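Local coordinates for protein nitroreductase FRM2 (Saccharomyces cerevisiae, PDB 4URP) that reduces 4-nitroquinoline N-oxide with NADH as an FMN-dependent nitroreductase and takes part in the oxidative stress response, at residues I95-L100 and W164-Q169. Numbering follows the deposited sequence.
Unlike the reference sequence in segment 95-100: Leu-100 (reference Glu).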
ATOM      1  N   ILE A  95     -13.413  -5.962   4.286  1.00 49.51           N
ATOM      2  CA  ILE A  95     -13.550  -4.627   3.733  1.00 57.01           C
ATOM      3  C   ILE A  95     -12.740  -3.610   4.541  1.00 56.32           C
ATOM      4  O   ILE A  95     -12.752  -3.621   5.771  1.00 62.20           O
ATOM      5  CB  ILE A  95     -15.039  -4.227   3.597  1.00 46.70           C
ATOM      6  CG1 ILE A  95     -15.299  -2.837   4.174  1.00 53.92           C
ATOM      7  CG2 ILE A  95     -15.938  -5.261   4.249  1.00 34.27           C
ATOM      8  CD1 ILE A  95     -15.169  -1.739   3.162  1.00 60.29           C
ATOM      9  N   PHE A  96     -12.018  -2.748   3.833  1.00 46.19           N
ATOM     10  CA  PHE A  96     -11.102  -1.804   4.465  1.00 49.18           C
ATOM     11  C   PHE A  96     -11.632  -0.379   4.416  1.00 52.69           C
ATOM     12  O   PHE A  96     -12.308   0.017   3.467  1.00 51.17           O
ATOM     13  CB  PHE A  96      -9.730  -1.865   3.790  1.00 58.26           C
ATOM     14  CG  PHE A  96      -9.082  -3.210   3.865  1.00 56.64           C
ATOM     15  CD1 PHE A  96      -8.421  -3.603   5.009  1.00 65.14           C
ATOM     16  CD2 PHE A  96      -9.127  -4.078   2.789  1.00 56.23           C
ATOM     17  CE1 PHE A  96      -7.822  -4.832   5.083  1.00 64.39           C
ATOM     18  CE2 PHE A  96      -8.527  -5.312   2.859  1.00 61.17           C
ATOM     19  CZ  PHE A  96      -7.873  -5.691   4.010  1.00 54.77           C
ATOM     20  N   PHE A  97     -11.309   0.386   5.451  1.00 57.05           N
ATOM     21  CA  PHE A  97     -11.731   1.774   5.552  1.00 55.21           C
ATOM     22  C   PHE A  97     -10.550   2.695   5.818  1.00 56.80           C
ATOM     23  O   PHE A  97      -9.416   2.251   5.985  1.00 54.20           O
ATOM     24  CB  PHE A  97     -12.722   1.950   6.705  1.00 56.56           C
ATOM     25  CG  PHE A  97     -13.972   1.136   6.575  1.00 57.87           C
ATOM     26  CD1 PHE A  97     -15.053   1.619   5.864  1.00 54.92           C
ATOM     27  CD2 PHE A  97     -14.075  -0.097   7.189  1.00 57.98           C
ATOM     28  CE1 PHE A  97     -16.204   0.885   5.756  1.00 51.25           C
ATOM     29  CE2 PHE A  97     -15.227  -0.839   7.084  1.00 56.55           C
ATOM     30  CZ  PHE A  97     -16.296  -0.346   6.365  1.00 52.30           C
ATOM     31  N   THR A  98     -10.842   3.990   5.857  1.00 57.51           N
ATOM     32  CA  THR A  98      -9.908   4.989   6.355  1.00 56.68           C
ATOM     33  C   THR A  98     -10.676   6.022   7.157  1.00 56.29           C
ATOM     34  O   THR A  98     -11.508   6.744   6.614  1.00 59.36           O
ATOM     35  CB  THR A  98      -9.166   5.718   5.228  1.00 59.45           C
ATOM     36  OG1 THR A  98      -9.988   5.754   4.056  1.00 56.92           O
ATOM     37  CG2 THR A  98      -7.856   5.017   4.909  1.00 53.63           C
ATOM     38  N   ASP A  99     -10.395   6.091   8.452  1.00 50.74           N
ATOM     39  CA  ASP A  99     -11.043   7.068   9.316  1.00 52.19           C
ATOM     40  C   ASP A  99     -10.711   8.475   8.846  1.00 60.48           C
ATOM     41  O   ASP A  99      -9.590   8.949   9.011  1.00 57.64           O
ATOM     42  CB  ASP A  99     -10.605   6.872  10.768  1.00 53.59           C
ATOM     43  CG  ASP A  99     -11.583   7.457  11.759  1.00 63.41           C
ATOM     44  OD1 ASP A  99     -12.348   8.372  11.384  1.00 57.56           O
ATOM     45  OD2 ASP A  99     -11.594   7.000  12.921  1.00 66.69           O
ATOM     46  N   LEU A 100     -11.699   9.137   8.254  1.00 52.91           N
ATOM     47  CA  LEU A 100     -11.533  10.495   7.752  1.00 54.80           C
ATOM     48  C   LEU A 100     -11.423  11.482   8.907  1.00 57.79           C
ATOM     49  O   LEU A 100     -11.082  12.645   8.709  1.00 55.03           O
ATOM     50  CB  LEU A 100     -12.704  10.867   6.837  1.00 51.84           C
ATOM     51  CG  LEU A 100     -12.344  11.281   5.406  1.00 51.60           C
ATOM     52  CD1 LEU A 100     -11.760  12.685   5.367  1.00 53.05           C
ATOM     53  CD2 LEU A 100     -11.374  10.279   4.802  1.00 43.61           C
ATOM     54  N   TRP A 164     -16.048   6.519   8.247  1.00 57.80           N
ATOM     55  CA  TRP A 164     -15.224   5.460   7.674  1.00 57.75           C
ATOM     56  C   TRP A 164     -15.405   5.340   6.165  1.00 62.46           C
ATOM     57  O   TRP A 164     -16.335   4.696   5.690  1.00 64.82           O
ATOM     58  CB  TRP A 164     -15.515   4.117   8.351  1.00 47.17           C
ATOM     59  CG  TRP A 164     -14.996   4.035   9.745  1.00 51.98           C
ATOM     60  CD1 TRP A 164     -14.574   5.067  10.523  1.00 57.57           C
ATOM     61  CD2 TRP A 164     -14.829   2.849  10.524  1.00 52.83           C
ATOM     62  NE1 TRP A 164     -14.163   4.601  11.746  1.00 58.86           N
ATOM     63  CE2 TRP A 164     -14.307   3.240  11.770  1.00 52.34           C
ATOM     64  CE3 TRP A 164     -15.072   1.495  10.285  1.00 54.04           C
ATOM     65  CZ2 TRP A 164     -14.025   2.326  12.776  1.00 46.52           C
ATOM     66  CZ3 TRP A 164     -14.791   0.592  11.283  1.00 57.54           C
ATOM     67  CH2 TRP A 164     -14.273   1.010  12.515  1.00 53.02           C
ATOM     68  N   THR A 165     -14.504   5.972   5.422  1.00 63.00           N
ATOM     69  CA  THR A 165     -14.540   5.948   3.967  1.00 53.82           C
ATOM     70  C   THR A 165     -14.191   4.574   3.416  1.00 57.11           C
ATOM     71  O   THR A 165     -13.135   4.031   3.713  1.00 60.08           O
ATOM     72  CB  THR A 165     -13.556   6.976   3.387  1.00 55.40           C
ATOM     73  OG1 THR A 165     -14.012   8.299   3.698  1.00 59.26           O
ATOM     74  CG2 THR A 165     -13.450   6.830   1.880  1.00 48.64           C
ATOM     75  N   VAL A 166     -15.088   4.011   2.616  1.00 54.41           N
ATOM     76  CA  VAL A 166     -14.876   2.688   2.040  1.00 54.75           C
ATOM     77  C   VAL A 166     -13.805   2.702   0.954  1.00 54.24           C
ATOM     78  O   VAL A 166     -13.874   3.486   0.009  1.00 54.24           O
ATOM     79  CB  VAL A 166     -16.178   2.124   1.444  1.00 57.81           C
ATOM     80  CG1 VAL A 166     -15.925   0.774   0.823  1.00 67.70           C
ATOM     81  CG2 VAL A 166     -17.248   2.032   2.511  1.00 46.45           C
ATOM     82  N   GLN A 167     -12.816   1.825   1.089  1.00 53.56           N
ATOM     83  CA  GLN A 167     -11.688   1.804   0.165  1.00 55.81           C
ATOM     84  C   GLN A 167     -11.670   0.562  -0.725  1.00 62.27           C
ATOM     85  O   GLN A 167     -11.568   0.667  -1.947  1.00 55.19           O
ATOM     86  CB  GLN A 167     -10.370   1.907   0.939  1.00 53.33           C
ATOM     87  CG  GLN A 167     -10.243   3.149   1.803  1.00 59.61           C
ATOM     88  CD  GLN A 167      -9.933   4.400   1.004  1.00 60.55           C
ATOM     89  OE1 GLN A 167      -9.853   4.367  -0.223  1.00 57.39           O
ATOM     90  NE2 GLN A 167      -9.753   5.514   1.703  1.00 60.63           N
ATOM     91  N   SER A 168     -11.764  -0.612  -0.108  1.00 61.10           N
ATOM     92  CA  SER A 168     -11.705  -1.865  -0.858  1.00 52.03           C
ATOM     93  C   SER A 168     -12.540  -2.971  -0.223  1.00 51.07           C
ATOM     94  O   SER A 168     -12.999  -2.847   0.910  1.00 54.25           O
ATOM     95  CB  SER A 168     -10.250  -2.330  -1.008  1.00 50.71           C
ATOM     96  OG  SER A 168      -9.538  -1.484  -1.895  1.00 61.38           O
ATOM     97  N   GLN A 169     -12.743  -4.047  -0.974  1.00 48.64           N
ATOM     98  CA  GLN A 169     -13.452  -5.222  -0.480  1.00 47.85           C
ATOM     99  C   GLN A 169     -12.673  -6.476  -0.837  1.00 54.00           C
ATOM    100  O   GLN A 169     -12.724  -6.950  -1.969  1.00 54.73           O
ATOM    101  CB  GLN A 169     -14.852  -5.320  -1.087  1.00 52.49           C
ATOM    102  CG  GLN A 169     -15.781  -4.183  -0.720  1.00 46.37           C
ATOM    103  CD  GLN A 169     -15.654  -3.011  -1.661  1.00 54.36           C
ATOM    104  OE1 GLN A 169     -15.634  -3.178  -2.880  1.00 55.92           O
ATOM    105  NE2 GLN A 169     -15.563  -1.814  -1.102  1.00 55.32           N
TER
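Ile-95 to Asp-99 and Trp-164 to Gln-169 run antiparallel as neighbouring inner strands of the sheet within this chain, the axes of these short segments at 140°. Phe-96 N donates to Ser-168 O (3.1 Å), but Phe-96 O accepts from Gln-167 N (3.0 Å). Gln-167 and Ser-168 together thus face Phe-96, a classic beta bulge. Beyond it, Thr-98 N reaches a lone pair of Thr-165 O at 3.1 Å. The Phe-97 ring, its CG anti to the carbonyl carbon (chi1 -60°), lies between Ile-95 CD1 over one face and Trp-164 CE3 over the other, both offset toward the rim. The phenyl and indole planes are inclined at 48°, and Phe-97 CE1 touches Val-166 CG2 (3.6 Å). An alanine at Phe-97 would probably open a gap between Ile-95 CD1 and Trp-164 CE3. Asp-99 OD2, beside Trp-164 NE1, forms a salt bridge with Arg-54, while OD1 caps Gly-101 N. Gln-167 NE2 points at Thr-98 OG1, a hydrogen bond modelled doubtfully short; its OE1 weakly meets His-123 of the second subunit. Ile-95, Phe-97, Val-166 and the indole thus make an apolar patch, packed on helix 149-155 through Val-166, while the polar pair borders helix 117-139 and the dimer interface.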